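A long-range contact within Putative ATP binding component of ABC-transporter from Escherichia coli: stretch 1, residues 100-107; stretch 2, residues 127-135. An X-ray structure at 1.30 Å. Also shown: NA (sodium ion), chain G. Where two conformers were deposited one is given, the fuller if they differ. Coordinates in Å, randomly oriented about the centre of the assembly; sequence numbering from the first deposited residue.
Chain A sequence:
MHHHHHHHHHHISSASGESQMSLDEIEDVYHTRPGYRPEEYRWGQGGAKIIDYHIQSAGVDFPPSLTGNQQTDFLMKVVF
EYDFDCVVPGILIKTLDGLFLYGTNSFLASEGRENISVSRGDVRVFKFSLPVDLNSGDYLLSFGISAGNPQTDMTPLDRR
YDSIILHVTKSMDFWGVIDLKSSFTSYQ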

# COMPACT_ATOMS: atom_id res chain seq x y z
N PHE A 100 -3.23 -11.12 -0.11
CA PHE A 100 -2.12 -10.97 0.82
C PHE A 100 -1.58 -9.59 0.62
O PHE A 100 -0.97 -9.28 -0.40
N LEU A 101 -1.81 -8.73 1.61
CA LEU A 101 -1.43 -7.31 1.51
C LEU A 101 -0.01 -7.04 1.95
O LEU A 101 0.72 -6.31 1.26
N TYR A 102 0.40 -7.60 3.08
CA TYR A 102 1.75 -7.33 3.61
C TYR A 102 2.12 -8.41 4.59
O TYR A 102 1.30 -8.84 5.37
N GLY A 103 3.36 -8.85 4.53
CA GLY A 103 3.93 -9.72 5.54
C GLY A 103 5.37 -9.40 5.75
O GLY A 103 6.07 -8.97 4.83
N THR A 104 5.82 -9.62 6.98
CA THR A 104 7.22 -9.43 7.33
C THR A 104 7.53 -10.22 8.57
O THR A 104 6.66 -10.85 9.18
N ASN A 105 8.78 -10.17 8.97
CA ASN A 105 9.21 -10.75 10.22
C ASN A 105 10.36 -9.92 10.75
O ASN A 105 10.77 -8.95 10.14
N SER A 106 10.89 -10.26 11.92
CA SER A 106 11.91 -9.45 12.54
C SER A 106 13.13 -9.28 11.65
O SER A 106 13.77 -8.22 11.66
N PHE A 107 13.51 -10.36 10.97
CA PHE A 107 14.67 -10.36 10.11
C PHE A 107 14.48 -9.45 8.88
O PHE A 107 15.32 -8.59 8.59
N LYS A 127 7.37 -6.02 18.95
CA LYS A 127 6.52 -4.95 18.44
C LYS A 127 6.82 -4.67 16.98
O LYS A 127 7.97 -4.37 16.63
N PHE A 128 5.77 -4.68 16.16
CA PHE A 128 5.85 -4.22 14.76
C PHE A 128 5.05 -2.92 14.70
O PHE A 128 3.88 -2.89 15.07
N SER A 129 5.67 -1.86 14.22
CA SER A 129 5.00 -0.56 14.14
C SER A 129 4.97 -0.15 12.67
O SER A 129 6.02 -0.10 12.02
N LEU A 130 3.80 0.19 12.16
CA LEU A 130 3.67 0.50 10.75
C LEU A 130 2.48 1.41 10.53
O LEU A 130 1.53 1.40 11.30
N PRO A 131 2.56 2.20 9.45
CA PRO A 131 1.45 3.04 9.05
C PRO A 131 0.42 2.20 8.31
O PRO A 131 0.75 1.49 7.37
N VAL A 132 -0.82 2.27 8.74
CA VAL A 132 -1.83 1.39 8.18
C VAL A 132 -2.36 2.04 6.88
O VAL A 132 -3.43 2.66 6.83
N ASP A 133 -1.56 1.90 5.83
CA ASP A 133 -1.76 2.59 4.52
C ASP A 133 -2.75 1.76 3.63
O ASP A 133 -2.38 1.23 2.59
N LEU A 134 -3.97 1.61 4.15
CA LEU A 134 -5.03 0.79 3.59
C LEU A 134 -6.31 1.60 3.51
O LEU A 134 -6.49 2.58 4.24
N ASN A 135 -7.20 1.21 2.60
CA ASN A 135 -8.47 1.89 2.46
C ASN A 135 -9.42 1.46 3.58
O ASN A 135 -9.17 0.49 4.32

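The two stretches meet mainly through side chains, with the backbone at Asn105 and Ser106 also touching the Phe128 ring; no hydrogen bond crosses between them, and the axes of strand 100-105 and strand 127-131 come no closer than 9.7 Å. Their N-to-C directions differ by 142°, so the chains run roughly antiparallel, with Leu101 nearest Leu134 at one end and Ser106 nearest Phe128 at the other. At such a separation the backbones cannot pair, and the gap is filled by residues reaching in from both sides, burying 247 Å² in total.

Aliphatic contacts are made at the Leu101 end. Leu101 (chi1 m, chi2 t) and Leu134 (chi1 m, chi2 t) both direct their CA-to-CB bonds toward the opposing stretch and meet tip to tip, with Leu101 CD1 4.1 Å from Leu134 CD2. Leu134 lies in the loop beyond the strand, where weak backbone hydrogen bonds join Asp133 N to Pro131 O (2.8 Å) and Leu134 N to Val132 O (2.9 Å).

Aromatic rings supply the rest of the packing. Tyr102, with chi1 t, points toward stretch 2, and its CE2 lies 4.2 Å from Leu130 CD2, which approaches the ring obliquely. Leu130 also points inward, with chi1 p and chi2 at 94°, between the usual wells. Phe128 (chi1 m, chi2 -93°) has the largest area covered by the opposite stretch, 68 Å², because its ring reaches across to three consecutive residues. Thr104, chi1 t, sets its methyl obliquely to this ring, with CG2 4.0 Å from Phe128 CE1. The backbone beyond it meets the ring edge: Asn105 C is 3.9 Å from Phe128 CE1, and Ser106 N is 4.0 Å from Phe128 CZ. The contribution of Asn105 and Ser106 is thus largely one of main chain; the CA-to-CB bond of Asn105 points away and that of Ser106 sideways.

The polar interactions recorded here do not bridge the two stretches. Asn105, chi1 p, occupies the N-cap position, and its side chain caps a backbone N just past the stretch. Although the Tyr102 ring packs against Leu130, its hydroxyl serves a different role, with Tyr102 OH binding the sodium ion NA at 2.7 Å. Waters 1 and 2 each place their O atom 2.7 Å from NA, and one further ligand comes from elsewhere in the structure. Water 1 also hydrogen-bonds to Thr104, its O lying 2.7 Å from Thr104 OG1. Thr104 therefore offers its methyl to Phe128 while its hydroxyl holds water 1, a ligand of the ion, so Thr104 connects the apolar contact to the sodium site indirectly, through that water.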

# COMPACT_ATOMS: atom_id res chain seq x y z
CB PHE A 100 -1.10 -12.07 0.50
CG PHE A 100 0.09 -12.16 1.41
CD1 PHE A 100 1.19 -12.85 0.94
CD2 PHE A 100 0.13 -11.64 2.69
CE1 PHE A 100 2.31 -12.98 1.71
CE2 PHE A 100 1.25 -11.78 3.46
CZ PHE A 100 2.33 -12.45 2.99
CB LEU A 101 -2.39 -6.43 2.30
CG LEU A 101 -3.82 -6.42 1.79
CD1 LEU A 101 -4.74 -5.77 2.83
CD2 LEU A 101 -3.88 -5.70 0.48
CB TYR A 102 1.78 -6.00 4.34
CG TYR A 102 3.09 -5.65 5.00
CD1 TYR A 102 4.22 -5.44 4.25
CD2 TYR A 102 3.20 -5.51 6.40
CE1 TYR A 102 5.41 -5.08 4.82
CE2 TYR A 102 4.40 -5.14 6.99
CZ TYR A 102 5.51 -4.90 6.20
OH TYR A 102 6.68 -4.48 6.79
CB THR A 104 7.56 -7.92 7.48
OG1 THR A 104 8.99 -7.77 7.55
CG2 THR A 104 6.90 -7.30 8.70
CB ASN A 105 9.52 -12.24 10.05
CG ASN A 105 10.69 -12.52 9.16
OD1 ASN A 105 11.66 -11.79 9.12
ND2 ASN A 105 10.62 -13.67 8.47
CB SER A 106 12.32 -10.02 13.89
OG SER A 106 12.71 -11.38 13.78
CB PHE A 107 14.97 -11.80 9.70
CG PHE A 107 16.20 -11.92 8.85
CD1 PHE A 107 17.47 -11.75 9.39
CD2 PHE A 107 16.09 -12.14 7.49
CE1 PHE A 107 18.62 -11.86 8.60
CE2 PHE A 107 17.25 -12.23 6.68
CZ PHE A 107 18.49 -12.07 7.26
CB LYS A 127 6.73 -3.69 19.29
CG LYS A 127 5.93 -2.49 18.78
CD LYS A 127 5.99 -1.30 19.71
CE LYS A 127 7.25 -0.53 19.61
NZ LYS A 127 7.04 0.78 20.34
CB PHE A 128 5.21 -5.25 13.81
CG PHE A 128 5.99 -6.53 13.71
CD1 PHE A 128 6.92 -6.67 12.71
CD2 PHE A 128 5.78 -7.57 14.59
CE1 PHE A 128 7.65 -7.82 12.60
CE2 PHE A 128 6.52 -8.73 14.48
CZ PHE A 128 7.44 -8.85 13.49
CB SER A 129 5.74 0.50 14.96
OG SER A 129 5.80 0.15 16.32
CB LEU A 130 3.55 -0.79 9.92
CG LEU A 130 2.36 -1.68 10.29
CD1 LEU A 130 1.15 -1.40 9.42
CD2 LEU A 130 2.72 -3.17 10.24
CB PRO A 131 2.11 4.08 8.14
CG PRO A 131 3.20 3.35 7.50
CD PRO A 131 3.70 2.37 8.53
CB VAL A 132 -2.91 1.07 9.20
CG1 VAL A 132 -3.93 0.09 8.62
CG2 VAL A 132 -2.26 0.46 10.48
CB ASP A 133 -0.40 2.82 3.83
CG ASP A 133 0.46 3.89 4.49
OD1 ASP A 133 -0.03 4.67 5.31
OD2 ASP A 133 1.68 3.97 4.17
CB LEU A 134 -5.29 -0.46 4.45
CG LEU A 134 -4.11 -1.40 4.65
CD1 LEU A 134 -4.48 -2.55 5.55
CD2 LEU A 134 -3.56 -1.92 3.35
CB ASN A 135 -9.07 1.58 1.07
CG ASN A 135 -9.87 2.73 0.49
OD1 ASN A 135 -10.14 3.72 1.18
ND2 ASN A 135 -10.22 2.62 -0.78
NA NA G . 8.79 -3.99 5.25
O HOH W 1 9.86 -6.51 5.38
O HOH W 2 10.34 -2.62 6.98